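Local coordinates for lectin (Lotus tetragonolobus, PDB 2EIG), which probably binds L-fucosyl-containing sugars as a calcium- and manganese-dependent seed lectin of the legume family, at residues L102-S107 against N112-V117; V125-P128 against S134-G137; F3-F8 against G12-Q17; D19-T24 against M30-L35. All coordinates share one frame; numbering follows the deposited sequence.

Overall arrangement
From the N terminus the four contacts follow one another in series, none crossing or enclosing another. Contact 3 closes the turn between strand 2-5 and strand 14-18, joining the two sheets of the legume lectin sandwich. Contact 4 comes next, where the chain returns beyond the 21-23 and 27-29 hairpin; it touches contact 3 through Ile22, which packs on Phe8 and Phe16. Contact 1 closes the end of the long loop before strand 115-120, and contact 2 the metal loop between that strand and strand 135-140. Val117 packs on Ile136 and Gly137, joining these two. Contacts 2 and 3 lie on opposite sides of the chain's centre, about 28 Å between centres.

Contact 1: residues L102-S107 against N112-V117; sequences LGITDS and NQFVAV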
loop_
_atom_site.group_PDB
_atom_site.type_symbol
_atom_site.label_atom_id
_atom_site.label_comp_id
_atom_site.label_asym_id
_atom_site.label_seq_id
_atom_site.Cartn_x
_atom_site.Cartn_y
_atom_site.Cartn_z
ATOM N N LEU A 102 -24.832 -8.303 7.742
ATOM C CA LEU A 102 -23.873 -8.607 8.818
ATOM C C LEU A 102 -23.999 -7.796 10.100
ATOM O O LEU A 102 -23.118 -7.853 10.949
ATOM C CB LEU A 102 -22.406 -8.666 8.287
ATOM C CG LEU A 102 -22.164 -9.840 7.315
ATOM C CD1 LEU A 102 -20.845 -9.746 6.562
ATOM C CD2 LEU A 102 -22.243 -11.261 7.990
ATOM N N GLY A 103 -25.123 -7.116 10.285
ATOM C CA GLY A 103 -25.354 -6.276 11.444
ATOM C C GLY A 103 -24.495 -5.020 11.407
ATOM O O GLY A 103 -24.387 -4.326 12.406
ATOM N N ILE A 104 -23.877 -4.738 10.263
ATOM C CA ILE A 104 -22.978 -3.556 10.146
ATOM C C ILE A 104 -23.449 -2.539 9.099
ATOM O O ILE A 104 -23.095 -1.371 9.147
ATOM C CB ILE A 104 -21.505 -3.937 9.877
ATOM C CG1 ILE A 104 -21.348 -4.771 8.580
ATOM C CG2 ILE A 104 -20.884 -4.641 11.149
ATOM C CD1 ILE A 104 -19.940 -5.267 8.277
ATOM N N THR A 105 -24.246 -2.988 8.161
ATOM C CA THR A 105 -24.691 -2.124 7.067
ATOM C C THR A 105 -26.197 -1.984 7.157
ATOM O O THR A 105 -26.899 -2.976 7.119
ATOM C CB THR A 105 -24.281 -2.738 5.702
ATOM O OG1 THR A 105 -22.857 -2.607 5.545
ATOM C CG2 THR A 105 -25.000 -2.052 4.512
ATOM N N ASP A 106 -26.670 -0.748 7.255
ATOM C CA ASP A 106 -28.036 -0.403 6.967
ATOM C C ASP A 106 -28.199 -0.419 5.432
ATOM O O ASP A 106 -27.649 0.445 4.726
ATOM C CB ASP A 106 -28.310 1.000 7.497
ATOM C CG ASP A 106 -29.734 1.492 7.217
ATOM O OD1 ASP A 106 -30.119 2.469 7.865
ATOM O OD2 ASP A 106 -30.466 0.934 6.382
ATOM N N SER A 107 -28.968 -1.388 4.941
ATOM C CA SER A 107 -29.119 -1.641 3.524
ATOM C C SER A 107 -29.845 -0.522 2.789
ATOM O O SER A 107 -29.723 -0.439 1.566
ATOM C CB SER A 107 -29.833 -2.983 3.251
ATOM O OG SER A 107 -31.200 -2.899 3.557
ATOM N N ASN A 112 -23.378 4.445 5.705
ATOM C CA ASN A 112 -22.693 3.434 6.518
ATOM C C ASN A 112 -21.238 3.716 6.690
ATOM O O ASN A 112 -20.542 4.006 5.737
ATOM C CB ASN A 112 -22.897 2.039 5.980
ATOM C CG ASN A 112 -24.338 1.619 6.030
ATOM O OD1 ASN A 112 -24.941 1.553 7.105
ATOM N ND2 ASN A 112 -24.897 1.308 4.866
ATOM N N GLN A 113 -20.792 3.660 7.932
ATOM C CA GLN A 113 -19.469 4.093 8.242
ATOM C C GLN A 113 -18.806 3.076 9.195
ATOM O O GLN A 113 -19.237 2.909 10.321
ATOM C CB GLN A 113 -19.560 5.473 8.891
ATOM C CG GLN A 113 -18.239 6.138 8.880
ATOM C CD GLN A 113 -18.267 7.478 9.532
ATOM O OE1 GLN A 113 -19.323 8.004 9.845
ATOM N NE2 GLN A 113 -17.103 8.051 9.722
ATOM N N PHE A 114 -17.791 2.382 8.723
ATOM C CA PHE A 114 -17.188 1.294 9.524
ATOM C C PHE A 114 -16.050 0.713 8.754
ATOM O O PHE A 114 -15.929 0.865 7.513
ATOM C CB PHE A 114 -18.218 0.159 9.871
ATOM C CG PHE A 114 -18.698 -0.597 8.659
ATOM C CD1 PHE A 114 -17.931 -1.635 8.128
ATOM C CD2 PHE A 114 -19.853 -0.209 8.003
ATOM C CE1 PHE A 114 -18.322 -2.277 6.972
ATOM C CE2 PHE A 114 -20.256 -0.834 6.831
ATOM C CZ PHE A 114 -19.505 -1.859 6.315
ATOM N N VAL A 115 -15.203 0.026 9.487
ATOM C CA VAL A 115 -14.153 -0.761 8.884
ATOM C C VAL A 115 -14.397 -2.139 9.478
ATOM O O VAL A 115 -14.582 -2.272 10.693
ATOM C CB VAL A 115 -12.725 -0.195 9.172
ATOM C CG1 VAL A 115 -11.662 -1.157 8.711
ATOM C CG2 VAL A 115 -12.491 1.169 8.472
ATOM N N ALA A 116 -14.460 -3.146 8.619
ATOM C CA ALA A 116 -14.710 -4.484 9.083
ATOM C C ALA A 116 -13.837 -5.515 8.350
ATOM O O ALA A 116 -13.453 -5.309 7.201
ATOM C CB ALA A 116 -16.204 -4.817 8.903
ATOM N N VAL A 117 -13.466 -6.565 9.078
ATOM C CA VAL A 117 -12.959 -7.793 8.540
ATOM C C VAL A 117 -14.062 -8.859 8.747
ATOM O O VAL A 117 -14.400 -9.249 9.879
ATOM C CB VAL A 117 -11.627 -8.222 9.214
ATOM C CG1 VAL A 117 -11.117 -9.568 8.606
ATOM C CG2 VAL A 117 -10.534 -7.071 9.107
HETATM O O HOH W 1 -24.070 1.947 9.557
#
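Two hydrogen bonds tie the side-chain amide of Asn112 to Asp106, so one planar group grips the backbone N and O of one residue. Asp106 N donates to Asn112 OD1 at 2.9 Å, standing 37° out of the carbonyl plane. In return Asn112 ND2 donates to Asp106 O over the same 2.9 Å in a nearly straight bond (178°); it lies in the amide plane of Asn112 but likewise comes from above the Asp106 carbonyl plane. A water also donates to Asn112 OD1 and, weakly, to Ile104 O. With two bonds on the oxygen and one on the nitrogen, the amide's rotation is well fixed.

The apolar half centres on Phe114, whose CG stands between its backbone N and carbonyl carbon (chi1 66°), which swings the ring in under the loop. Ile104 runs crosswise to the ring with CG1 over one face near the rim; its CD1 comes 3.6 Å from Phe114 CE1 and continues to Ala116 CB at 3.8 Å. Thr105 OG1 lies obliquely 3.4 Å from Phe114 CE2, buried without a polar partner in the model. Thr105 CG2 meets Asn112 ND2.

This is the loop leading into strand 115-120 of the legume lectin sandwich. Ile104 also packs on Val83 and Phe85 of strand 81-88 and on Asp139 of strand 135-140, while Thr105 and Asn112 rest against Ser110 of the second subunit.

Contact 2: residues V125-P128 against S134-G137; sequences VWDP and SHIG. With MN (manganese (II) ion), chain F; CA (calcium ion), chain G.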
loop_
_atom_site.group_PDB
_atom_site.type_symbol
_atom_site.label_atom_id
_atom_site.label_comp_id
_atom_site.label_asym_id
_atom_site.label_seq_id
_atom_site.Cartn_x
_atom_site.Cartn_y
_atom_site.Cartn_z
ATOM N N VAL A 125 -25.542 -11.573 -3.456
ATOM C CA VAL A 125 -25.400 -11.016 -4.804
ATOM C C VAL A 125 -24.158 -10.109 -4.982
ATOM O O VAL A 125 -23.624 -10.029 -6.092
ATOM C CB VAL A 125 -26.721 -10.267 -5.241
ATOM C CG1 VAL A 125 -27.942 -11.189 -5.089
ATOM C CG2 VAL A 125 -26.935 -9.115 -4.379
ATOM N N TRP A 126 -23.686 -9.477 -3.876
ATOM C CA TRP A 126 -22.634 -8.481 -3.912
ATOM C C TRP A 126 -21.303 -9.085 -3.504
ATOM O O TRP A 126 -20.255 -8.417 -3.502
ATOM C CB TRP A 126 -22.999 -7.354 -2.947
ATOM C CG TRP A 126 -23.315 -7.899 -1.514
ATOM C CD1 TRP A 126 -22.422 -8.343 -0.597
ATOM C CD2 TRP A 126 -24.624 -8.069 -0.918
ATOM N NE1 TRP A 126 -23.078 -8.744 0.555
ATOM C CE2 TRP A 126 -24.425 -8.575 0.387
ATOM C CE3 TRP A 126 -25.932 -7.829 -1.359
ATOM C CZ2 TRP A 126 -25.481 -8.841 1.253
ATOM C CZ3 TRP A 126 -26.982 -8.104 -0.510
ATOM C CH2 TRP A 126 -26.745 -8.623 0.796
ATOM N N ASP A 127 -21.361 -10.349 -3.114
ATOM C CA ASP A 127 -20.213 -11.105 -2.699
ATOM C C ASP A 127 -19.380 -11.556 -3.870
ATOM O O ASP A 127 -19.897 -11.629 -4.983
ATOM C CB ASP A 127 -20.663 -12.301 -1.854
ATOM C CG ASP A 127 -20.940 -11.899 -0.451
ATOM O OD1 ASP A 127 -20.253 -10.956 -0.027
ATOM O OD2 ASP A 127 -21.858 -12.455 0.179
ATOM N N PRO A 128 -18.101 -11.855 -3.616
ATOM C CA PRO A 128 -17.194 -12.163 -4.706
ATOM C C PRO A 128 -17.795 -13.239 -5.622
ATOM O O PRO A 128 -17.881 -14.441 -5.249
ATOM C CB PRO A 128 -15.910 -12.606 -4.006
ATOM C CG PRO A 128 -15.951 -11.985 -2.650
ATOM C CD PRO A 128 -17.424 -11.834 -2.297
ATOM N N SER A 134 -17.728 -19.081 0.808
ATOM C CA SER A 134 -17.225 -18.378 1.993
ATOM C C SER A 134 -15.965 -17.618 1.641
ATOM O O SER A 134 -15.157 -18.054 0.824
ATOM C CB SER A 134 -16.954 -19.349 3.154
ATOM O OG SER A 134 -18.147 -19.974 3.528
ATOM N N HIS A 135 -15.824 -16.456 2.242
ATOM C CA HIS A 135 -14.715 -15.617 1.949
ATOM C C HIS A 135 -14.380 -14.754 3.167
ATOM O O HIS A 135 -15.218 -14.517 4.053
ATOM C CB HIS A 135 -15.031 -14.756 0.734
ATOM C CG HIS A 135 -16.325 -14.022 0.836
ATOM N ND1 HIS A 135 -17.550 -14.610 0.611
ATOM C CD2 HIS A 135 -16.573 -12.734 1.129
ATOM C CE1 HIS A 135 -18.504 -13.707 0.759
ATOM N NE2 HIS A 135 -17.930 -12.552 1.065
ATOM N N ILE A 136 -13.135 -14.326 3.220
ATOM C CA ILE A 136 -12.702 -13.416 4.250
ATOM C C ILE A 136 -12.573 -12.094 3.487
ATOM O O ILE A 136 -11.895 -12.059 2.455
ATOM C CB ILE A 136 -11.371 -13.885 4.912
ATOM C CG1 ILE A 136 -11.583 -15.173 5.722
ATOM C CG2 ILE A 136 -10.803 -12.782 5.872
ATOM C CD1 ILE A 136 -10.374 -16.223 5.567
ATOM N N GLY A 137 -13.244 -11.047 3.955
ATOM C CA GLY A 137 -13.174 -9.761 3.278
ATOM C C GLY A 137 -12.797 -8.588 4.154
ATOM O O GLY A 137 -13.049 -8.609 5.354
HETATM MN MN MN F . -19.022 -10.757 1.718
HETATM CA CA CA G . -22.613 -12.691 2.435
HETATM O O HOH W 2 -22.691 -10.473 2.992
HETATM O O HOH W 3 -20.102 -9.016 2.449
HETATM O O HOH W 4 -17.702 -9.514 0.416
HETATM O O HOH W 5 -23.685 -13.245 4.447
#
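The manganese and calcium pair of legume lectins is built here, on the loop between strands 115-120 and 135-140; Asp127 is one of two bridging aspartates, the other being Asp120. Asp127 OD1 binds manganese at 2.1 Å and its OD2 binds calcium at 2.4 Å. His135 enters from the strand, CG between its backbone N and carbonyl carbon (chi1 51°), which turns NE2 to the manganese 2.2 Å away, while ND1 bonds to Ser133 O. Two waters, Glu118 and Asp120 complete the manganese site. Asp120, His122 O, Asn124 OD1 and two waters also bind calcium; Trp126 NE1 donates to one of these waters at 3.0 Å, a second-shell hold. Asp127 OD1 and His135 NE2 stand 3.0 Å apart as fellow manganese ligands, carboxylate and ring planes turned 64° against each other.

Pro128 closes over one face of the imidazole: its CD lies 3.6 Å from the centroid of the His135 ring, 15° off the normal, a CH-pi contact.

With NE2 on the metal and ND1 on a backbone carbonyl, the rotation of the His135 ring is fixed. The two bridging carboxylates together probably offset part of the ions' mutual repulsion and tie both sites together.

Contact 3: residues F3-F8 against G12-Q17; sequences FNYTRF and GSLIFQ. With NAG (2-acetamido-2-deoxy-beta-D-glucopyranose), chain E.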
loop_
_atom_site.group_PDB
_atom_site.type_symbol
_atom_site.label_atom_id
_atom_site.label_comp_id
_atom_site.label_asym_id
_atom_site.label_seq_id
_atom_site.Cartn_x
_atom_site.Cartn_y
_atom_site.Cartn_z
ATOM N N PHE A 3 -6.167 -5.260 26.007
ATOM C CA PHE A 3 -6.922 -6.269 26.733
ATOM C C PHE A 3 -6.646 -7.598 26.088
ATOM O O PHE A 3 -6.068 -7.668 24.987
ATOM C CB PHE A 3 -8.431 -5.972 26.834
ATOM C CG PHE A 3 -9.115 -5.737 25.511
ATOM C CD1 PHE A 3 -9.540 -6.804 24.717
ATOM C CD2 PHE A 3 -9.315 -4.448 25.043
ATOM C CE1 PHE A 3 -10.216 -6.570 23.446
ATOM C CE2 PHE A 3 -9.936 -4.191 23.790
ATOM C CZ PHE A 3 -10.399 -5.245 23.007
ATOM N N ASN A 4 -7.036 -8.651 26.780
ATOM C CA ASN A 4 -6.676 -9.999 26.381
ATOM C C ASN A 4 -7.640 -10.919 27.110
ATOM O O ASN A 4 -7.508 -11.147 28.302
ATOM C CB ASN A 4 -5.192 -10.242 26.726
ATOM C CG ASN A 4 -4.746 -11.709 26.552
ATOM O OD1 ASN A 4 -5.477 -12.561 26.024
ATOM N ND2 ASN A 4 -3.522 -11.994 27.020
ATOM N N TYR A 5 -8.637 -11.394 26.378
ATOM C CA TYR A 5 -9.589 -12.380 26.852
ATOM C C TYR A 5 -9.124 -13.757 26.393
ATOM O O TYR A 5 -9.160 -14.073 25.204
ATOM C CB TYR A 5 -10.970 -12.123 26.230
ATOM C CG TYR A 5 -11.538 -10.775 26.595
ATOM C CD1 TYR A 5 -12.345 -10.629 27.732
ATOM C CD2 TYR A 5 -11.261 -9.646 25.825
ATOM C CE1 TYR A 5 -12.901 -9.395 28.060
ATOM C CE2 TYR A 5 -11.772 -8.394 26.159
ATOM C CZ TYR A 5 -12.554 -8.271 27.286
ATOM O OH TYR A 5 -13.040 -7.052 27.645
ATOM N N THR A 6 -8.681 -14.580 27.323
ATOM C CA THR A 6 -8.305 -15.952 26.983
ATOM C C THR A 6 -9.592 -16.743 26.959
ATOM O O THR A 6 -9.697 -17.769 26.279
ATOM C CB THR A 6 -7.345 -16.519 28.019
ATOM O OG1 THR A 6 -7.914 -16.288 29.308
ATOM C CG2 THR A 6 -6.021 -15.797 27.954
ATOM N N ARG A 7 -10.557 -16.264 27.733
ATOM C CA ARG A 7 -11.962 -16.598 27.559
ATOM C C ARG A 7 -12.829 -15.424 28.026
ATOM O O ARG A 7 -12.333 -14.424 28.616
ATOM C CB ARG A 7 -12.360 -17.869 28.305
ATOM C CG ARG A 7 -12.269 -17.805 29.823
ATOM C CD ARG A 7 -12.696 -19.203 30.301
ATOM N NE ARG A 7 -12.904 -19.362 31.740
ATOM C CZ ARG A 7 -13.767 -20.236 32.281
ATOM N NH1 ARG A 7 -14.541 -21.005 31.504
ATOM N NH2 ARG A 7 -13.876 -20.335 33.608
ATOM N N PHE A 8 -14.121 -15.546 27.796
ATOM C CA PHE A 8 -14.985 -14.428 28.128
ATOM C C PHE A 8 -15.725 -14.576 29.430
ATOM O O PHE A 8 -16.390 -15.580 29.682
ATOM C CB PHE A 8 -15.910 -14.094 26.961
ATOM C CG PHE A 8 -15.156 -13.803 25.686
ATOM C CD1 PHE A 8 -14.818 -14.833 24.819
ATOM C CD2 PHE A 8 -14.753 -12.495 25.376
ATOM C CE1 PHE A 8 -14.114 -14.555 23.644
ATOM C CE2 PHE A 8 -14.046 -12.220 24.213
ATOM C CZ PHE A 8 -13.740 -13.261 23.350
ATOM N N GLY A 12 -18.652 -7.011 32.659
ATOM C CA GLY A 12 -18.838 -5.617 32.274
ATOM C C GLY A 12 -17.784 -4.969 31.373
ATOM O O GLY A 12 -17.855 -3.784 31.092
ATOM N N SER A 13 -16.783 -5.724 30.946
ATOM C CA SER A 13 -15.763 -5.199 30.046
ATOM C C SER A 13 -16.328 -5.093 28.600
ATOM O O SER A 13 -15.855 -4.302 27.829
ATOM C CB SER A 13 -14.511 -6.082 30.080
ATOM O OG SER A 13 -14.795 -7.363 29.504
ATOM N N LEU A 14 -17.332 -5.894 28.256
ATOM C CA LEU A 14 -17.961 -5.825 26.919
ATOM C C LEU A 14 -19.410 -5.334 26.972
ATOM O O LEU A 14 -20.061 -5.388 28.016
ATOM C CB LEU A 14 -17.906 -7.197 26.179
ATOM C CG LEU A 14 -16.564 -7.900 25.945
ATOM C CD1 LEU A 14 -16.795 -9.275 25.207
ATOM C CD2 LEU A 14 -15.591 -7.040 25.134
ATOM N N ILE A 15 -19.892 -4.867 25.820
ATOM C CA ILE A 15 -21.282 -4.541 25.608
ATOM C C ILE A 15 -21.842 -5.592 24.655
ATOM O O ILE A 15 -21.254 -5.869 23.597
ATOM C CB ILE A 15 -21.474 -3.135 24.979
ATOM C CG1 ILE A 15 -20.928 -2.030 25.923
ATOM C CG2 ILE A 15 -22.949 -2.905 24.597
ATOM C CD1 ILE A 15 -20.714 -0.670 25.196
ATOM N N PHE A 16 -22.936 -6.211 25.067
ATOM C CA PHE A 16 -23.606 -7.189 24.231
ATOM C C PHE A 16 -24.917 -6.632 23.752
ATOM O O PHE A 16 -25.660 -6.048 24.545
ATOM C CB PHE A 16 -23.875 -8.452 25.033
ATOM C CG PHE A 16 -22.682 -9.010 25.646
ATOM C CD1 PHE A 16 -21.947 -9.974 24.987
ATOM C CD2 PHE A 16 -22.273 -8.582 26.915
ATOM C CE1 PHE A 16 -20.813 -10.494 25.552
ATOM C CE2 PHE A 16 -21.139 -9.106 27.500
ATOM C CZ PHE A 16 -20.411 -10.076 26.821
ATOM N N GLN A 17 -25.180 -6.793 22.455
ATOM C CA GLN A 17 -26.387 -6.279 21.824
ATOM C C GLN A 17 -26.944 -7.405 21.010
ATOM O O GLN A 17 -26.195 -8.257 20.529
ATOM C CB GLN A 17 -26.119 -5.063 20.935
ATOM C CG GLN A 17 -25.180 -4.032 21.618
ATOM C CD GLN A 17 -25.146 -2.719 20.891
ATOM O OE1 GLN A 17 -24.515 -1.737 21.334
ATOM N NE2 GLN A 17 -25.835 -2.670 19.761
HETATM C C1 NAG E . -3.056 -13.340 26.753
HETATM C C2 NAG E . -1.718 -13.046 26.084
HETATM C C3 NAG E . -0.641 -14.151 26.203
HETATM C C4 NAG E . -0.813 -15.170 27.351
HETATM C C5 NAG E . -2.249 -15.280 27.870
HETATM C C6 NAG E . -2.309 -15.853 29.282
HETATM C C7 NAG E . -1.496 -11.754 24.029
HETATM C C8 NAG E . -1.494 -11.888 22.531
HETATM N N2 NAG E . -1.992 -12.805 24.681
HETATM O O3 NAG E . 0.644 -13.537 26.279
HETATM O O4 NAG E . -0.374 -16.440 26.909
HETATM O O5 NAG E . -2.824 -13.999 27.969
HETATM O O6 NAG E . -2.094 -14.806 30.215
HETATM O O7 NAG E . -1.064 -10.739 24.596
#
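A short hydrogen bond from Tyr5 OH to Ser13 OG, 2.6 Å long, is the polar link across this turn. Ser13 OG lies in the plane of the phenol ring, at its edge, also near Tyr5 CE1. The serine hydroxyl sits between its own backbone N and carbonyl carbon (chi1 68°), the rotation that brings OG alongside the phenol oxygen. Asp11 OD2 is hydrogen-bonded to the same OG, giving the serine a partner on the turn as well as one on the strand.

The apolar contacts run through the two methyl branches of Leu14, one for each aromatic side chain. Leu14 CD2 comes obliquely to Tyr5, 3.9 Å from CZ and with the hydroxyl beside it; Leu14 and Tyr5 lie alongside, pointing opposite ways. Leu14 CD1 turns to Phe8 and lies 3.8 Å from its CD2, again obliquely. Trp221 of strand 214-226 packs on both Leu14 and Phe8, and Tyr5 also touches Tyr45 of strand 39-50; the cluster therefore belongs to the interior between the two sheets of the lectin sandwich.

The covalent feature lies away from the turn. Asn4 ND2 is bonded to C1 of an N-acetylglucosamine at 1.4 Å, an N-glycosylation in the sequon Asn-Tyr-Thr, and Thr6 CG2 approaches the sugar ring oxygen O5 at 3.7 Å.

Next to the glycan-bearing Asn4, Tyr5 thus starts a relay: its OH donates to Ser13 OG, and the serine in turn probably gives its own proton to the Asp11 carboxylate, with Leu14 CD2 beside the phenol.

Contact 4: residues D19-T24 against M30-L35; sequences DAKIWT and MPTDPL
Lys21 packs against Thr32 where the chain comes back past the 21-23 and 27-29 beta hairpin of this legume lectin fold. From its base, Lys21 CB meets Thr32 CB at 3.8 Å, with Thr32 OG1 slightly farther off. The next atom, Lys21 CG, makes the closer approach, 3.6 Å from Thr32 CB and 3.7 Å from its methyl CG2. There the chain bends (chi2 -73°), and the rest of the lysine, through CD and CE to the ammonium NZ, leads away from residues 30-35. The lysine therefore lends only the foot of its aliphatic chain to the contact.

Thr32 is held from its backbone too. Its N donates to Asp19 O at 2.9 Å with an angle of 164° at the hydrogen. Just before it, Pro31 follows a cis peptide bond and lays its CB 3.6 Å from Asp19 CB; its CA also makes a long CA-H...O approach to the carbonyl that takes the Thr32 bond. Ala20 CB touches Met30 CG at 4.0 Å, and Met30 continues inward onto Phe204, Ala206 and Ile218.

Trp23 CE3 lies obliquely 3.7 Å from Thr32 O, an oxygen that is hydrogen-bonded to Arg215 NH1. The same arginine makes a cation-pi contact with the indole, so Arg215 serves both segments at once. Farther along, Asp33 forms an Asx turn, its OD2 accepting from Leu35 N at 3.1 Å, the donor approaching 59° out of the carboxylate plane.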
loop_
_atom_site.group_PDB
_atom_site.type_symbol
_atom_site.label_atom_id
_atom_site.label_comp_id
_atom_site.label_asym_id
_atom_site.label_seq_id
_atom_site.Cartn_x
_atom_site.Cartn_y
_atom_site.Cartn_z
ATOM N N ASP A 19 -28.411 -10.783 20.006
ATOM C CA ASP A 19 -28.274 -12.203 20.374
ATOM C C ASP A 19 -26.903 -12.612 20.873
ATOM O O ASP A 19 -26.631 -13.805 21.059
ATOM C CB ASP A 19 -28.808 -13.073 19.223
ATOM C CG ASP A 19 -30.307 -12.841 19.023
ATOM O OD1 ASP A 19 -30.764 -12.287 18.016
ATOM O OD2 ASP A 19 -31.031 -13.097 19.970
ATOM N N ALA A 20 -26.035 -11.630 21.129
ATOM C CA ALA A 20 -24.714 -11.963 21.645
ATOM C C ALA A 20 -24.768 -12.233 23.154
ATOM O O ALA A 20 -25.316 -11.432 23.883
ATOM C CB ALA A 20 -23.712 -10.854 21.349
ATOM N N LYS A 21 -24.108 -13.294 23.607
ATOM C CA LYS A 21 -24.142 -13.710 25.038
ATOM C C LYS A 21 -22.889 -14.470 25.360
ATOM O O LYS A 21 -22.327 -15.138 24.477
ATOM C CB LYS A 21 -25.344 -14.624 25.342
ATOM C CG LYS A 21 -26.743 -14.121 24.917
ATOM C CD LYS A 21 -27.212 -13.005 25.820
ATOM C CE LYS A 21 -28.546 -12.438 25.415
ATOM N NZ LYS A 21 -28.689 -11.244 26.283
ATOM N N ILE A 22 -22.413 -14.376 26.607
ATOM C CA ILE A 22 -21.407 -15.347 27.073
ATOM C C ILE A 22 -22.153 -16.689 27.125
ATOM O O ILE A 22 -23.275 -16.736 27.638
ATOM C CB ILE A 22 -20.791 -14.981 28.475
ATOM C CG1 ILE A 22 -20.178 -13.571 28.476
ATOM C CG2 ILE A 22 -19.731 -16.013 28.907
ATOM C CD1 ILE A 22 -19.215 -13.310 27.338
ATOM N N TRP A 23 -21.584 -17.740 26.533
ATOM C CA TRP A 23 -22.204 -19.086 26.517
ATOM C C TRP A 23 -21.256 -20.100 27.189
ATOM O O TRP A 23 -20.256 -19.700 27.790
ATOM C CB TRP A 23 -22.748 -19.467 25.101
ATOM C CG TRP A 23 -22.421 -20.840 24.445
ATOM C CD1 TRP A 23 -21.162 -21.336 24.132
ATOM C CD2 TRP A 23 -23.358 -21.811 23.915
ATOM N NE1 TRP A 23 -21.259 -22.562 23.483
ATOM C CE2 TRP A 23 -22.585 -22.884 23.344
ATOM C CE3 TRP A 23 -24.756 -21.898 23.887
ATOM C CZ2 TRP A 23 -23.173 -24.021 22.767
ATOM C CZ3 TRP A 23 -25.346 -23.042 23.308
ATOM C CH2 TRP A 23 -24.552 -24.079 22.745
ATOM N N THR A 24 -21.594 -21.384 27.138
ATOM C CA THR A 24 -20.808 -22.427 27.829
ATOM C C THR A 24 -19.301 -22.287 27.679
ATOM O O THR A 24 -18.794 -21.972 26.584
ATOM C CB THR A 24 -21.146 -23.840 27.320
ATOM O OG1 THR A 24 -22.480 -23.865 26.786
ATOM C CG2 THR A 24 -20.971 -24.866 28.454
ATOM N N MET A 30 -22.441 -15.808 19.122
ATOM C CA MET A 30 -23.045 -14.755 18.315
ATOM C C MET A 30 -23.613 -15.473 17.096
ATOM O O MET A 30 -22.961 -15.540 16.074
ATOM C CB MET A 30 -21.959 -13.750 17.871
ATOM C CG MET A 30 -21.266 -13.033 19.040
ATOM S SD MET A 30 -20.036 -11.924 18.417
ATOM C CE MET A 30 -21.096 -10.581 17.791
ATOM N N PRO A 31 -24.830 -15.991 17.208
ATOM C CA PRO A 31 -25.702 -15.792 18.382
ATOM C C PRO A 31 -25.618 -16.913 19.413
ATOM O O PRO A 31 -25.085 -18.002 19.161
ATOM C CB PRO A 31 -27.107 -15.835 17.767
ATOM C CG PRO A 31 -26.977 -16.921 16.725
ATOM C CD PRO A 31 -25.491 -16.836 16.195
ATOM N N THR A 32 -26.154 -16.620 20.588
ATOM C CA THR A 32 -26.259 -17.610 21.617
ATOM C C THR A 32 -27.099 -18.832 21.130
ATOM O O THR A 32 -26.737 -19.978 21.384
ATOM C CB THR A 32 -26.927 -17.008 22.829
ATOM O OG1 THR A 32 -26.991 -18.015 23.835
ATOM C CG2 THR A 32 -28.316 -16.512 22.499
ATOM N N ASP A 33 -28.183 -18.564 20.410
ATOM C CA ASP A 33 -29.008 -19.634 19.894
ATOM C C ASP A 33 -29.415 -19.426 18.409
ATOM O O ASP A 33 -30.313 -18.669 18.105
ATOM C CB ASP A 33 -30.249 -19.808 20.795
ATOM C CG ASP A 33 -31.119 -20.995 20.361
ATOM O OD1 ASP A 33 -32.291 -21.081 20.794
ATOM O OD2 ASP A 33 -30.615 -21.811 19.565
ATOM N N PRO A 34 -28.761 -20.133 17.490
ATOM C CA PRO A 34 -29.124 -19.955 16.092
ATOM C C PRO A 34 -30.517 -20.548 15.734
ATOM O O PRO A 34 -31.122 -20.090 14.769
ATOM C CB PRO A 34 -27.981 -20.610 15.333
ATOM C CG PRO A 34 -27.047 -21.118 16.306
ATOM C CD PRO A 34 -27.669 -21.100 17.670
ATOM N N LEU A 35 -31.030 -21.482 16.552
ATOM C CA LEU A 35 -32.323 -22.163 16.309
ATOM C C LEU A 35 -33.487 -21.211 16.232
ATOM O O LEU A 35 -34.505 -21.490 15.594
ATOM C CB LEU A 35 -32.600 -23.213 17.395
ATOM C CG LEU A 35 -31.519 -24.273 17.538
ATOM C CD1 LEU A 35 -31.790 -25.218 18.789
ATOM C CD2 LEU A 35 -31.298 -25.037 16.190
#